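Local coordinates for uncharacterized protein (Capnocytophaga ochracea, PDB 4W9R) that is of unknown function but is probably an esterase of the alpha/beta-hydrolase superfamily, carrying an additional bundle of helices toward its C-terminus, at residues K338-P343 against L352-I357; E321-E324 against K330-L333; K302-N307 against A313-F318. All blocks are in the same frame, centred on the assembly; numbering follows the deposited sequence.

Contact 1: residues K338-P343 against L352-I357; sequences KAYTEP and LINERI. With ACT (acetate ion), chain I.
Tyr340 and Ile353 bring the backbones of 338-343 and 352-357 nearest, with 6.4 Å between Tyr340 CA and Ile353 CA. The first segment leaves helix 329-339 through a type I beta turn from Ala339 to Glu342, closed by Glu342 N bonding to Ala339 O at 3.1 Å; the second is one stretch of helix 350-362. No hydrogen bond joins them. Ile353, buried and branched, fills the interface with both its arms. With CG1 beside the backbone N (chi1 -64°), CG2 falls anti to that N and meets the edge of the Tyr340 ring, 4.0 Å from Tyr340 CB. The other arm carries Ile353 CD1 to 3.9 Å from Ala339 CB, where a small methyl leaves room for it. Cutting Ile353 back to an alanine is likely to open a gap beside Ala339 and take away the methyl that meets Tyr340 CB. Asn354 lies obliquely beside the Tyr340 ring, the amide and ring planes 73° apart. Arg356 points elsewhere: a hydrogen bond of 2.8 Å runs from Arg356 NH1 to O of an acetate ion, probably from the crystallisation liquor, while its NH2 makes a salt bridge with Glu321 and a hydrogen bond with the Tyr336 hydroxyl. Successive helices meeting through small and branched apolar residues are consistent with an array of helical hairpins like that of tetratricopeptide repeats.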
ATOM      1  N   LYS B 338      29.062 -41.411   1.349  1.00 54.88           N
ATOM      2  CA  LYS B 338      28.541 -40.793   2.559  1.00 49.62           C
ATOM      3  C   LYS B 338      27.295 -39.973   2.236  1.00 58.32           C
ATOM      4  O   LYS B 338      26.370 -39.881   3.042  1.00 65.67           O
ATOM      5  CB  LYS B 338      29.611 -39.914   3.210  1.00 42.06           C
ATOM      6  CG  LYS B 338      29.542 -39.858   4.725  1.00 62.26           C
ATOM      7  CD  LYS B 338      30.784 -39.196   5.303  1.00 78.61           C
ATOM      8  CE  LYS B 338      30.803 -39.283   6.821  1.00 85.53           C
ATOM      9  NZ  LYS B 338      32.042 -38.687   7.394  1.00 83.00           N
ATOM     10  N   ALA B 339      27.278 -39.385   1.044  1.00 52.65           N
ATOM     11  CA  ALA B 339      26.152 -38.570   0.602  1.00 47.76           C
ATOM     12  C   ALA B 339      24.949 -39.437   0.257  1.00 47.96           C
ATOM     13  O   ALA B 339      23.803 -39.016   0.405  1.00 44.40           O
ATOM     14  CB  ALA B 339      26.550 -37.720  -0.592  1.00 48.83           C
ATOM     15  N   TYR B 340      25.222 -40.654  -0.201  1.00 49.18           N
ATOM     16  CA  TYR B 340      24.175 -41.579  -0.622  1.00 48.81           C
ATOM     17  C   TYR B 340      23.274 -41.991   0.542  1.00 51.35           C
ATOM     18  O   TYR B 340      22.133 -42.405   0.338  1.00 47.63           O
ATOM     19  CB  TYR B 340      24.799 -42.818  -1.268  1.00 44.63           C
ATOM     20  CG  TYR B 340      23.798 -43.765  -1.889  1.00 48.12           C
ATOM     21  CD1 TYR B 340      23.288 -43.528  -3.159  1.00 52.02           C
ATOM     22  CD2 TYR B 340      23.372 -44.901  -1.213  1.00 54.65           C
ATOM     23  CE1 TYR B 340      22.375 -44.393  -3.734  1.00 63.62           C
ATOM     24  CE2 TYR B 340      22.460 -45.770  -1.780  1.00 65.34           C
ATOM     25  CZ  TYR B 340      21.964 -45.512  -3.042  1.00 70.85           C
ATOM     26  OH  TYR B 340      21.056 -46.373  -3.614  1.00 76.48           O
ATOM     27  N   THR B 341      23.786 -41.859   1.761  1.00 56.42           N
ATOM     28  CA  THR B 341      23.049 -42.264   2.954  1.00 55.81           C
ATOM     29  C   THR B 341      22.122 -41.158   3.448  1.00 57.87           C
ATOM     30  O   THR B 341      21.441 -41.312   4.461  1.00 62.20           O
ATOM     31  CB  THR B 341      24.002 -42.662   4.096  1.00 55.61           C
ATOM     32  OG1 THR B 341      24.761 -41.519   4.512  1.00 53.92           O
ATOM     33  CG2 THR B 341      24.951 -43.762   3.640  1.00 55.03           C
ATOM     34  N   GLU B 342      22.098 -40.043   2.725  1.00 59.58           N
ATOM     35  CA  GLU B 342      21.277 -38.902   3.106  1.00 58.91           C
ATOM     36  C   GLU B 342      20.189 -38.657   2.058  1.00 51.75           C
ATOM     37  O   GLU B 342      20.379 -38.967   0.881  1.00 53.72           O
ATOM     38  CB  GLU B 342      22.153 -37.655   3.278  1.00 73.90           C
ATOM     39  CG  GLU B 342      21.970 -36.920   4.600  1.00 85.66           C
ATOM     40  CD  GLU B 342      22.416 -37.735   5.800  1.00 90.82           C
ATOM     41  OE1 GLU B 342      23.302 -38.601   5.641  1.00102.96           O
ATOM     42  OE2 GLU B 342      21.879 -37.508   6.905  1.00 78.33           O
ATOM     43  N   PRO B 343      19.039 -38.107   2.488  1.00 54.61           N
ATOM     44  CA  PRO B 343      17.895 -37.840   1.606  1.00 57.17           C
ATOM     45  C   PRO B 343      18.225 -36.976   0.393  1.00 50.97           C
ATOM     46  O   PRO B 343      19.146 -36.160   0.432  1.00 44.48           O
ATOM     47  CB  PRO B 343      16.917 -37.110   2.529  1.00 37.14           C
ATOM     48  CG  PRO B 343      17.196 -37.675   3.864  1.00 41.39           C
ATOM     49  CD  PRO B 343      18.682 -37.926   3.906  1.00 52.15           C
ATOM     50  N   LEU B 352      21.970 -40.310  -9.226  1.00 48.18           N
ATOM     51  CA  LEU B 352      23.067 -39.474  -9.703  1.00 36.38           C
ATOM     52  C   LEU B 352      24.357 -39.774  -8.949  1.00 42.24           C
ATOM     53  O   LEU B 352      25.427 -39.873  -9.550  1.00 48.61           O
ATOM     54  CB  LEU B 352      22.714 -37.993  -9.570  1.00 30.73           C
ATOM     55  CG  LEU B 352      23.823 -36.997  -9.918  1.00 30.51           C
ATOM     56  CD1 LEU B 352      24.329 -37.218 -11.335  1.00 26.10           C
ATOM     57  CD2 LEU B 352      23.331 -35.570  -9.741  1.00 25.95           C
ATOM     58  N   ILE B 353      24.247 -39.916  -7.632  1.00 35.28           N
ATOM     59  CA  ILE B 353      25.394 -40.243  -6.795  1.00 35.49           C
ATOM     60  C   ILE B 353      25.985 -41.591  -7.197  1.00 45.44           C
ATOM     61  O   ILE B 353      27.204 -41.758  -7.241  1.00 48.65           O
ATOM     62  CB  ILE B 353      25.009 -40.268  -5.301  1.00 38.19           C
ATOM     63  CG1 ILE B 353      24.579 -38.872  -4.843  1.00 41.80           C
ATOM     64  CG2 ILE B 353      26.168 -40.762  -4.452  1.00 43.97           C
ATOM     65  CD1 ILE B 353      24.080 -38.824  -3.419  1.00 43.43           C
ATOM     66  N   ASN B 354      25.112 -42.544  -7.511  1.00 52.94           N
ATOM     67  CA  ASN B 354      25.544 -43.874  -7.917  1.00 53.53           C
ATOM     68  C   ASN B 354      26.350 -43.856  -9.211  1.00 49.03           C
ATOM     69  O   ASN B 354      27.323 -44.597  -9.352  1.00 52.46           O
ATOM     70  CB  ASN B 354      24.339 -44.801  -8.072  1.00 57.30           C
ATOM     71  CG  ASN B 354      24.397 -45.988  -7.136  1.00 63.88           C
ATOM     72  OD1 ASN B 354      23.873 -45.941  -6.024  1.00 64.94           O
ATOM     73  ND2 ASN B 354      25.043 -47.062  -7.579  1.00 70.20           N
ATOM     74  N   GLU B 355      25.938 -43.011 -10.152  1.00 44.95           N
ATOM     75  CA  GLU B 355      26.653 -42.869 -11.417  1.00 47.91           C
ATOM     76  C   GLU B 355      28.068 -42.356 -11.169  1.00 52.93           C
ATOM     77  O   GLU B 355      29.020 -42.786 -11.822  1.00 59.35           O
ATOM     78  CB  GLU B 355      25.904 -41.926 -12.362  1.00 43.03           C
ATOM     79  CG  GLU B 355      26.506 -41.836 -13.759  1.00 55.03           C
ATOM     80  CD  GLU B 355      25.854 -40.762 -14.612  1.00 76.77           C
ATOM     81  OE1 GLU B 355      25.216 -41.111 -15.629  1.00 78.95           O
ATOM     82  OE2 GLU B 355      25.984 -39.568 -14.270  1.00 84.89           O
ATOM     83  N   ARG B 356      28.196 -41.438 -10.217  1.00 45.56           N
ATOM     84  CA  ARG B 356      29.492 -40.890  -9.841  1.00 40.75           C
ATOM     85  C   ARG B 356      30.351 -41.955  -9.169  1.00 42.07           C
ATOM     86  O   ARG B 356      31.551 -42.048  -9.420  1.00 53.02           O
ATOM     87  CB  ARG B 356      29.317 -39.688  -8.911  1.00 34.58           C
ATOM     88  CG  ARG B 356      28.454 -38.573  -9.485  1.00 35.02           C
ATOM     89  CD  ARG B 356      29.128 -37.896 -10.666  1.00 28.44           C
ATOM     90  NE  ARG B 356      28.275 -36.881 -11.280  1.00 35.54           N
ATOM     91  CZ  ARG B 356      28.207 -35.616 -10.876  1.00 37.32           C
ATOM     92  NH1 ARG B 356      27.405 -34.763 -11.495  1.00 33.95           N
ATOM     93  NH2 ARG B 356      28.939 -35.204  -9.850  1.00 42.36           N
ATOM     94  N   ILE B 357      29.726 -42.756  -8.313  1.00 40.37           N
ATOM     95  CA  ILE B 357      30.419 -43.834  -7.619  1.00 51.25           C
ATOM     96  C   ILE B 357      30.872 -44.906  -8.605  1.00 61.90           C
ATOM     97  O   ILE B 357      31.996 -45.401  -8.524  1.00 66.00           O
ATOM     98  CB  ILE B 357      29.525 -44.474  -6.536  1.00 44.95           C
ATOM     99  CG1 ILE B 357      29.229 -43.462  -5.428  1.00 39.33           C
ATOM    100  CG2 ILE B 357      30.183 -45.715  -5.952  1.00 34.13           C
ATOM    101  CD1 ILE B 357      28.377 -44.013  -4.308  1.00 32.16           C
TER
HETATM  102  C   ACT I 502      26.112 -31.370 -12.147  1.00 61.46           C
HETATM  103  O   ACT I 502      26.571 -32.085 -11.230  1.00 60.22           O
HETATM  104  OXT ACT I 502      26.631 -30.240 -12.270  1.00 67.25           O
HETATM  105  CH3 ACT I 502      25.005 -31.838 -13.045  1.00 43.06           C

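Contact 2: residues E321-E324 against K330-L333; sequences EYYE and KKAL
Tyr323, Ala332 and Lys331 hold helix 314-325 to helix 329-339 on either side of the short connection between them, and Tyr323 gives up the most surface. Its ring lies flat against the second helix: Lys331 CB sits over one face, 3.8 Å from the Tyr323 ring centroid and only 18° off the ring normal, a CH-pi contact. The atom is offset toward the rim, so that Tyr323 CD2 is its nearest ring atom, at 3.6 Å. Farther out, the extended lysine chain keeps to the same ring, and Lys331 CD comes to 4.0 Å from Tyr323 CZ. With CG anti to the carbonyl carbon (chi1 -77°), the tyrosine turns its ring beside its own backbone N and along the neighbouring helix.

Ala332 is the close-packing residue. Its CB meets Tyr323 CB at 3.7 Å and, next along Tyr323's helix, Glu324 CG at 3.8 Å. A methyl suits so close a backbone approach, Tyr323 CA lying 5.1 Å from Ala332 CA. Glu324 meets Ala332 through CG, while its OE1 is hydrogen-bonded to the hydroxyl of Tyr336.

The pair forms a helical hairpin, consistent with a tetratricopeptide-like one. No hydrogen bond or salt bridge crosses between 321-324 and 330-333. Cohesion therefore rests on dispersion and a CH-pi contact of the lysine CB with the tyrosine face: greasy at the root, with the lysine's exposed amino end extending beyond, a chemistry suited to the margin of a helix pair.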
ATOM      1  N   GLU B 321      32.362 -33.661  -5.133  1.00 36.73           N
ATOM      2  CA  GLU B 321      32.689 -33.057  -6.418  1.00 37.59           C
ATOM      3  C   GLU B 321      33.981 -32.256  -6.319  1.00 39.75           C
ATOM      4  O   GLU B 321      34.782 -32.243  -7.251  1.00 44.40           O
ATOM      5  CB  GLU B 321      31.548 -32.162  -6.908  1.00 27.98           C
ATOM      6  CG  GLU B 321      30.431 -32.911  -7.620  1.00 35.22           C
ATOM      7  CD  GLU B 321      29.441 -31.981  -8.303  1.00 50.17           C
ATOM      8  OE1 GLU B 321      29.408 -30.780  -7.956  1.00 42.64           O
ATOM      9  OE2 GLU B 321      28.699 -32.451  -9.191  1.00 54.81           O
ATOM     10  N   TYR B 322      34.180 -31.595  -5.183  1.00 30.88           N
ATOM     11  CA  TYR B 322      35.390 -30.814  -4.956  1.00 33.64           C
ATOM     12  C   TYR B 322      36.634 -31.692  -4.984  1.00 37.87           C
ATOM     13  O   TYR B 322      37.663 -31.311  -5.541  1.00 36.85           O
ATOM     14  CB  TYR B 322      35.316 -30.072  -3.622  1.00 27.34           C
ATOM     15  CG  TYR B 322      36.652 -29.528  -3.167  1.00 38.76           C
ATOM     16  CD1 TYR B 322      37.184 -28.380  -3.736  1.00 40.24           C
ATOM     17  CD2 TYR B 322      37.384 -30.166  -2.173  1.00 40.02           C
ATOM     18  CE1 TYR B 322      38.405 -27.878  -3.329  1.00 40.11           C
ATOM     19  CE2 TYR B 322      38.608 -29.671  -1.760  1.00 38.53           C
ATOM     20  CZ  TYR B 322      39.113 -28.528  -2.342  1.00 40.42           C
ATOM     21  OH  TYR B 322      40.329 -28.027  -1.937  1.00 50.84           O
ATOM     22  N   TYR B 323      36.536 -32.866  -4.373  1.00 32.14           N
ATOM     23  CA  TYR B 323      37.663 -33.787  -4.321  1.00 38.70           C
ATOM     24  C   TYR B 323      38.029 -34.288  -5.714  1.00 34.30           C
ATOM     25  O   TYR B 323      39.203 -34.493  -6.016  1.00 39.95           O
ATOM     26  CB  TYR B 323      37.352 -34.956  -3.387  1.00 36.28           C
ATOM     27  CG  TYR B 323      37.468 -34.589  -1.925  1.00 44.74           C
ATOM     28  CD1 TYR B 323      38.472 -33.734  -1.486  1.00 36.81           C
ATOM     29  CD2 TYR B 323      36.572 -35.084  -0.987  1.00 52.06           C
ATOM     30  CE1 TYR B 323      38.586 -33.388  -0.154  1.00 40.93           C
ATOM     31  CE2 TYR B 323      36.677 -34.743   0.351  1.00 47.53           C
ATOM     32  CZ  TYR B 323      37.687 -33.895   0.760  1.00 47.44           C
ATOM     33  OH  TYR B 323      37.799 -33.551   2.088  1.00 52.15           O
ATOM     34  N   GLU B 324      37.023 -34.469  -6.565  1.00 29.38           N
ATOM     35  CA  GLU B 324      37.267 -34.851  -7.951  1.00 30.46           C
ATOM     36  C   GLU B 324      38.000 -33.746  -8.703  1.00 32.26           C
ATOM     37  O   GLU B 324      38.910 -34.016  -9.487  1.00 41.11           O
ATOM     38  CB  GLU B 324      35.954 -35.188  -8.664  1.00 24.52           C
ATOM     39  CG  GLU B 324      35.356 -36.529  -8.272  1.00 42.02           C
ATOM     40  CD  GLU B 324      34.175 -36.922  -9.141  1.00 56.97           C
ATOM     41  OE1 GLU B 324      33.172 -36.177  -9.164  1.00 54.16           O
ATOM     42  OE2 GLU B 324      34.252 -37.978  -9.807  1.00 60.46           O
ATOM     43  N   LYS B 330      40.066 -40.894  -4.160  1.00 63.70           N
ATOM     44  CA  LYS B 330      39.939 -41.701  -2.952  1.00 67.14           C
ATOM     45  C   LYS B 330      38.951 -41.081  -1.970  1.00 61.43           C
ATOM     46  O   LYS B 330      38.025 -41.746  -1.506  1.00 62.34           O
ATOM     47  CB  LYS B 330      41.307 -41.878  -2.288  1.00 79.37           C
ATOM     48  CG  LYS B 330      41.296 -42.764  -1.052  1.00 98.48           C
ATOM     49  CD  LYS B 330      42.677 -42.831  -0.414  1.00109.20           C
ATOM     50  CE  LYS B 330      42.683 -43.731   0.809  1.00104.27           C
ATOM     51  NZ  LYS B 330      42.326 -45.135   0.465  1.00 97.75           N
ATOM     52  N   LYS B 331      39.147 -39.802  -1.662  1.00 50.76           N
ATOM     53  CA  LYS B 331      38.256 -39.095  -0.751  1.00 47.65           C
ATOM     54  C   LYS B 331      36.899 -38.839  -1.398  1.00 50.15           C
ATOM     55  O   LYS B 331      35.873 -38.832  -0.719  1.00 44.71           O
ATOM     56  CB  LYS B 331      38.881 -37.774  -0.295  1.00 38.27           C
ATOM     57  CG  LYS B 331      40.093 -37.946   0.606  1.00 65.75           C
ATOM     58  CD  LYS B 331      40.567 -36.617   1.173  1.00 75.96           C
ATOM     59  CE  LYS B 331      41.770 -36.813   2.083  1.00 83.25           C
ATOM     60  NZ  LYS B 331      42.219 -35.536   2.704  1.00 89.65           N
ATOM     61  N   ALA B 332      36.901 -38.633  -2.712  1.00 43.59           N
ATOM     62  CA  ALA B 332      35.668 -38.388  -3.451  1.00 42.65           C
ATOM     63  C   ALA B 332      34.732 -39.588  -3.367  1.00 47.87           C
ATOM     64  O   ALA B 332      33.534 -39.437  -3.119  1.00 45.19           O
ATOM     65  CB  ALA B 332      35.973 -38.054  -4.902  1.00 31.45           C
ATOM     66  N   LEU B 333      35.288 -40.779  -3.572  1.00 43.55           N
ATOM     67  CA  LEU B 333      34.513 -42.012  -3.509  1.00 47.68           C
ATOM     68  C   LEU B 333      33.924 -42.219  -2.120  1.00 52.22           C
ATOM     69  O   LEU B 333      32.751 -42.564  -1.976  1.00 56.37           O
ATOM     70  CB  LEU B 333      35.381 -43.210  -3.892  1.00 47.99           C
ATOM     71  CG  LEU B 333      34.679 -44.568  -3.860  1.00 45.49           C
ATOM     72  CD1 LEU B 333      33.532 -44.590  -4.856  1.00 42.61           C
ATOM     73  CD2 LEU B 333      35.663 -45.692  -4.140  1.00 43.69           C
TER

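Contact 3: residues K302-N307 against A313-F318; sequences KYVESN and AMPNFF
Val304 and Glu305 meet Met314 and Pro315 in an antiparallel helical hairpin, the end of helix 294-306 lying beside the start of helix 314-325. The short helical segments run at 171° to each other, their axes 8.5 Å apart, and the nearest alpha carbons, Glu305 CA and Pro315 CA, are 5.4 Å apart. Val304 is the buried residue at the centre of the contact. Met314, present as selenomethionine, crosses it at about a right angle: a bend at chi3 (77°) brings its terminal methyl against Val304, leaving Met314 CE 3.6 Å from Val304 CB. The long flexible chain, a selenoether here in place of methionine's thioether, can fit itself to the short branched valine. Val304 CG2 faces onward to Pro315 CG at 4.0 Å and, more loosely, to the Phe318 ring. Pro315 suits the first turn of a helix, where a missing N-H costs little; Pro315 CB lies 3.7 Å from Glu305 CB. That glutamate gives its aliphatic root to the contact and is partly exposed. Ser306 OG and Ser306 N reach Lys302 O from opposite faces of its plane, tying down the last turn before Asn307. Val281 of helix 278-290 touches both Val304 and Met314, and Phe318 stacks on Tyr285, so helix 278-290 covers this apolar patch, consistent with an alpha-solenoid of tetratricopeptide-like hairpins.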
ATOM      1  N   LYS B 302      30.692 -26.819   3.327  1.00 41.25           N
ATOM      2  CA  LYS B 302      30.715 -26.736   4.781  1.00 43.47           C
ATOM      3  C   LYS B 302      29.723 -25.692   5.274  1.00 47.80           C
ATOM      4  O   LYS B 302      29.198 -25.794   6.383  1.00 50.89           O
ATOM      5  CB  LYS B 302      32.125 -26.417   5.283  1.00 44.70           C
ATOM      6  CG  LYS B 302      32.341 -26.748   6.754  1.00 73.75           C
ATOM      7  CD  LYS B 302      33.821 -26.753   7.116  1.00 93.83           C
ATOM      8  CE  LYS B 302      34.038 -27.211   8.553  1.00 90.66           C
ATOM      9  NZ  LYS B 302      35.482 -27.286   8.912  1.00 76.13           N
ATOM     10  N   TYR B 303      29.462 -24.693   4.437  1.00 48.37           N
ATOM     11  CA  TYR B 303      28.537 -23.622   4.786  1.00 40.29           C
ATOM     12  C   TYR B 303      27.099 -24.123   4.856  1.00 44.77           C
ATOM     13  O   TYR B 303      26.377 -23.825   5.807  1.00 46.91           O
ATOM     14  CB  TYR B 303      28.643 -22.478   3.779  1.00 36.15           C
ATOM     15  CG  TYR B 303      27.691 -21.333   4.043  1.00 46.77           C
ATOM     16  CD1 TYR B 303      27.877 -20.486   5.128  1.00 50.80           C
ATOM     17  CD2 TYR B 303      26.615 -21.088   3.200  1.00 48.67           C
ATOM     18  CE1 TYR B 303      27.014 -19.436   5.372  1.00 52.31           C
ATOM     19  CE2 TYR B 303      25.747 -20.038   3.434  1.00 51.91           C
ATOM     20  CZ  TYR B 303      25.951 -19.215   4.522  1.00 55.94           C
ATOM     21  OH  TYR B 303      25.089 -18.168   4.761  1.00 58.62           O
ATOM     22  N   VAL B 304      26.684 -24.881   3.847  1.00 38.97           N
ATOM     23  CA  VAL B 304      25.324 -25.403   3.819  1.00 41.18           C
ATOM     24  C   VAL B 304      25.167 -26.532   4.831  1.00 45.53           C
ATOM     25  O   VAL B 304      24.071 -26.774   5.337  1.00 41.01           O
ATOM     26  CB  VAL B 304      24.928 -25.899   2.413  1.00 35.21           C
ATOM     27  CG1 VAL B 304      24.919 -24.738   1.428  1.00 33.54           C
ATOM     28  CG2 VAL B 304      25.865 -26.999   1.941  1.00 35.68           C
ATOM     29  N   GLU B 305      26.267 -27.214   5.133  1.00 45.12           N
ATOM     30  CA  GLU B 305      26.258 -28.244   6.162  1.00 50.66           C
ATOM     31  C   GLU B 305      25.983 -27.609   7.519  1.00 51.34           C
ATOM     32  O   GLU B 305      25.285 -28.179   8.358  1.00 42.94           O
ATOM     33  CB  GLU B 305      27.587 -29.001   6.190  1.00 51.99           C
ATOM     34  CG  GLU B 305      27.615 -30.159   7.176  1.00 61.09           C
ATOM     35  CD  GLU B 305      29.001 -30.753   7.349  1.00 73.59           C
ATOM     36  OE1 GLU B 305      29.992 -29.995   7.265  1.00 77.20           O
ATOM     37  OE2 GLU B 305      29.097 -31.978   7.567  1.00 77.82           O
ATOM     38  N   SER B 306      26.531 -26.414   7.718  1.00 52.11           N
ATOM     39  CA  SER B 306      26.367 -25.697   8.973  1.00 50.30           C
ATOM     40  C   SER B 306      24.946 -25.170   9.144  1.00 55.02           C
ATOM     41  O   SER B 306      24.381 -25.263  10.234  1.00 62.76           O
ATOM     42  CB  SER B 306      27.368 -24.544   9.068  1.00 53.73           C
ATOM     43  OG  SER B 306      28.693 -25.033   9.175  1.00 62.90           O
ATOM     44  N   ASN B 307      24.364 -24.609   8.085  1.00 51.00           N
ATOM     45  CA  ASN B 307      22.993 -24.126   8.202  1.00 50.42           C
ATOM     46  C   ASN B 307      21.968 -24.872   7.346  1.00 46.26           C
ATOM     47  O   ASN B 307      21.868 -24.653   6.140  1.00 53.99           O
ATOM     48  CB  ASN B 307      22.949 -22.639   7.836  1.00 51.81           C
ATOM     49  CG  ASN B 307      24.188 -21.884   8.295  1.00 48.92           C
ATOM     50  OD1 ASN B 307      24.220 -21.332   9.394  1.00 59.54           O
ATOM     51  ND2 ASN B 307      25.211 -21.854   7.448  1.00 36.04           N
ATOM     52  N   ALA B 313      21.656 -34.775   1.327  1.00 41.16           N
ATOM     53  CA  ALA B 313      22.835 -35.289   0.634  1.00 39.78           C
ATOM     54  C   ALA B 313      23.716 -34.191   0.037  1.00 41.45           C
ATOM     55  O   ALA B 313      24.830 -34.460  -0.412  1.00 33.78           O
ATOM     56  CB  ALA B 313      22.408 -36.255  -0.458  1.00 24.44           C
HETATM   57  N   MSE B 314      23.220 -32.957   0.036  1.00 46.18           N
HETATM   58  CA  MSE B 314      23.892 -31.859  -0.659  1.00 43.21           C
HETATM   59  C   MSE B 314      25.313 -31.518  -0.169  1.00 43.11           C
HETATM   60  O   MSE B 314      26.212 -31.372  -0.998  1.00 36.53           O
HETATM   61  CB  MSE B 314      23.024 -30.598  -0.602  1.00 31.74           C
HETATM   62  CG  MSE B 314      23.474 -29.525  -1.570  1.00 38.53           C
HETATM   63 SE   MSE B 314      22.216 -28.050  -1.698  0.65 56.12          SE
HETATM   64  CE  MSE B 314      22.661 -27.160  -0.037  1.00 32.85           C
ATOM     65  N   PRO B 315      25.525 -31.372   1.157  1.00 39.98           N
ATOM     66  CA  PRO B 315      26.872 -30.978   1.598  1.00 35.47           C
ATOM     67  C   PRO B 315      27.976 -31.938   1.160  1.00 39.81           C
ATOM     68  O   PRO B 315      29.031 -31.491   0.710  1.00 48.69           O
ATOM     69  CB  PRO B 315      26.751 -30.972   3.125  1.00 37.39           C
ATOM     70  CG  PRO B 315      25.323 -30.694   3.378  1.00 47.81           C
ATOM     71  CD  PRO B 315      24.586 -31.419   2.294  1.00 45.61           C
ATOM     72  N   ASN B 316      27.734 -33.238   1.286  1.00 33.39           N
ATOM     73  CA  ASN B 316      28.736 -34.224   0.902  1.00 34.76           C
ATOM     74  C   ASN B 316      28.815 -34.408  -0.608  1.00 44.55           C
ATOM     75  O   ASN B 316      29.836 -34.851  -1.130  1.00 50.59           O
ATOM     76  CB  ASN B 316      28.456 -35.562   1.584  1.00 34.85           C
ATOM     77  CG  ASN B 316      28.850 -35.560   3.047  1.00 40.43           C
ATOM     78  OD1 ASN B 316      29.838 -34.934   3.434  1.00 35.51           O
ATOM     79  ND2 ASN B 316      28.076 -36.259   3.871  1.00 42.69           N
ATOM     80  N   PHE B 317      27.742 -34.065  -1.313  1.00 34.08           N
ATOM     81  CA  PHE B 317      27.767 -34.097  -2.769  1.00 27.23           C
ATOM     82  C   PHE B 317      28.683 -32.999  -3.299  1.00 36.60           C
ATOM     83  O   PHE B 317      29.474 -33.228  -4.212  1.00 39.41           O
ATOM     84  CB  PHE B 317      26.362 -33.938  -3.348  1.00 29.34           C
ATOM     85  CG  PHE B 317      26.315 -34.002  -4.851  1.00 36.56           C
ATOM     86  CD1 PHE B 317      26.184 -35.217  -5.501  1.00 28.86           C
ATOM     87  CD2 PHE B 317      26.405 -32.847  -5.612  1.00 42.72           C
ATOM     88  CE1 PHE B 317      26.140 -35.279  -6.883  1.00 36.63           C
ATOM     89  CE2 PHE B 317      26.360 -32.902  -6.993  1.00 33.64           C
ATOM     90  CZ  PHE B 317      26.228 -34.119  -7.629  1.00 32.32           C
ATOM     91  N   PHE B 318      28.562 -31.806  -2.725  1.00 37.31           N
ATOM     92  CA  PHE B 318      29.420 -30.686  -3.092  1.00 38.09           C
ATOM     93  C   PHE B 318      30.877 -30.995  -2.770  1.00 39.10           C
ATOM     94  O   PHE B 318      31.773 -30.716  -3.567  1.00 42.67           O
ATOM     95  CB  PHE B 318      28.989 -29.405  -2.368  1.00 34.16           C
ATOM     96  CG  PHE B 318      27.732 -28.789  -2.912  1.00 30.61           C
ATOM     97  CD1 PHE B 318      27.203 -29.206  -4.122  1.00 34.66           C
ATOM     98  CD2 PHE B 318      27.085 -27.781  -2.215  1.00 36.16           C
ATOM     99  CE1 PHE B 318      26.047 -28.636  -4.622  1.00 38.20           C
ATOM    100  CE2 PHE B 318      25.929 -27.206  -2.711  1.00 36.16           C
ATOM    101  CZ  PHE B 318      25.410 -27.634  -3.916  1.00 33.91           C
TER

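Overall arrangement
The three contacts follow one another along the chain, contact 3 first, then contact 2, then contact 1, and each joins helices consecutive in sequence. Helix 314-325 serves contacts 3 and 2, helix 329-339 contacts 2 and 1; the centres of the contacts lie about 12 to 14 Å apart. Contacts 1 and 2 are tied by the salt bridge from Arg356 to Glu321 and by Ile357 against Leu333, while contacts 1 and 3 meet where Ala339 packs on Asn316 and the Pro343 carbonyl probably bonds to the Ala313 amide. The shared helices thus make one continuous C-terminal helical array, on one side of the chain's centre and distinct from the mixed sheet of the probable esterase fold.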